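Local atomic coordinates of protein CsuE (PDB entry 6FJY), a protein that serves as the tip adhesion subunit of archaic chaperone-usher Csu pili and probably helps Acinetobacter baumannii attach to surfaces and form biofilms. Residues R109-A112 against G113-V116. Numbering follows the deposited sequence.
Sequences RLPA and GQSV
Gln114 folds its carboxamide back over the turn that precedes it and binds Pro111, three residues earlier, a clear instance of a loop side chain closing on the backbone of its own turn. Its NE2 donates a hydrogen bond to Pro111 O over 3.1 Å. The amide nitrogen arrives in the carbonyl plane on a lone pair, although the oxygen lies 20° out of the plane of the Gln114 amide. The bond itself is bent, with an N-H...O angle of 141°. With CG placed beside the backbone N (chi1 -57°) and the chain extended beyond it, the side chain runs back along the turn, which brings CG to 3.2 Å from Pro111 O.

The tight part lies here: Pro111 and Gln114 meet at an oblique angle, and the nitrogen that grips the carbonyl also presses on the pyrrolidine ring, with NE2 3.2 Å from Pro111 CD. NE2 has a second acceptor in Asn69 O, so two carbonyls hold the amide and probably limit its rotation. The outer side is looser. Ala112 and Gly113 form the exposed bend, where Ala112 directs its methyl away from the following residues, and Gly113, with a positive phi, lets the chain turn a corner.

The bend leaves the end of strand 103-110 and leads toward strand 119-136. Leu110, buried, packs on Ala70 of strand 67-73 and Ile175 of strand 167-184, while Gln114 rests on Leu68 and the backbone of Gly113 is hydrogen-bonded to Met20 of helix 16-21, tying this surface turn to strand 67-73 and that short helix.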
loop_
_atom_site.group_PDB
_atom_site.type_symbol
_atom_site.label_atom_id
_atom_site.label_comp_id
_atom_site.label_asym_id
_atom_site.label_seq_id
_atom_site.Cartn_x
_atom_site.Cartn_y
_atom_site.Cartn_z
ATOM N N ARG D 109 -10.021 -15.949 2.888
ATOM C CA ARG D 109 -11.083 -15.266 2.162
ATOM C C ARG D 109 -11.625 -14.155 3.053
ATOM O O ARG D 109 -12.185 -14.427 4.120
ATOM C CB ARG D 109 -12.196 -16.246 1.775
ATOM C CG ARG D 109 -13.286 -15.636 0.900
ATOM C CD ARG D 109 -14.334 -16.662 0.487
ATOM N NE ARG D 109 -13.803 -17.674 -0.425
ATOM C CZ ARG D 109 -14.457 -18.781 -0.773
ATOM N NH1 ARG D 109 -15.672 -19.022 -0.291
ATOM N NH2 ARG D 109 -13.899 -19.643 -1.609
ATOM N N LEU D 110 -11.453 -12.910 2.620
ATOM C CA LEU D 110 -12.114 -11.782 3.253
ATOM C C LEU D 110 -13.411 -11.485 2.511
ATOM O O LEU D 110 -13.358 -11.074 1.340
ATOM C CB LEU D 110 -11.209 -10.568 3.250
ATOM C CG LEU D 110 -9.968 -10.744 4.117
ATOM C CD1 LEU D 110 -9.071 -9.525 4.056
ATOM C CD2 LEU D 110 -10.385 -11.015 5.535
ATOM N N PRO D 111 -14.575 -11.700 3.120
ATOM C CA PRO D 111 -15.833 -11.342 2.457
ATOM C C PRO D 111 -15.905 -9.860 2.120
ATOM O O PRO D 111 -15.494 -9.005 2.907
ATOM C CB PRO D 111 -16.895 -11.724 3.492
ATOM C CG PRO D 111 -16.255 -12.812 4.287
ATOM C CD PRO D 111 -14.797 -12.490 4.340
ATOM N N ALA D 112 -16.464 -9.565 0.946
ATOM C CA ALA D 112 -16.675 -8.187 0.527
ATOM C C ALA D 112 -17.688 -7.500 1.432
ATOM O O ALA D 112 -18.457 -8.142 2.155
ATOM C CB ALA D 112 -17.151 -8.120 -0.928
ATOM N N GLY D 113 -17.691 -6.172 1.373
ATOM C CA GLY D 113 -18.596 -5.380 2.180
ATOM C C GLY D 113 -18.114 -5.088 3.579
ATOM O O GLY D 113 -18.925 -4.710 4.432
ATOM N N GLN D 114 -16.823 -5.250 3.845
ATOM C CA GLN D 114 -16.232 -4.974 5.149
ATOM C C GLN D 114 -15.437 -3.678 5.063
ATOM O O GLN D 114 -14.450 -3.597 4.323
ATOM C CB GLN D 114 -15.333 -6.124 5.601
ATOM C CG GLN D 114 -16.017 -7.480 5.673
ATOM C CD GLN D 114 -15.205 -8.496 6.480
ATOM O OE1 GLN D 114 -14.761 -8.207 7.594
ATOM N NE2 GLN D 114 -14.994 -9.679 5.911
ATOM N N SER D 115 -15.865 -2.673 5.821
ATOM C CA SER D 115 -15.248 -1.353 5.823
ATOM C C SER D 115 -14.565 -1.149 7.166
ATOM O O SER D 115 -15.235 -1.099 8.203
ATOM C CB SER D 115 -16.289 -0.260 5.565
ATOM O OG SER D 115 -15.699 1.029 5.572
ATOM N N VAL D 116 -13.234 -1.032 7.145
ATOM C CA VAL D 116 -12.435 -0.985 8.365
ATOM C C VAL D 116 -11.251 -0.050 8.153
ATOM O O VAL D 116 -10.831 0.212 7.023
ATOM C CB VAL D 116 -11.961 -2.398 8.787
ATOM C CG1 VAL D 116 -10.568 -2.710 8.227
ATOM C CG2 VAL D 116 -11.996 -2.538 10.285
#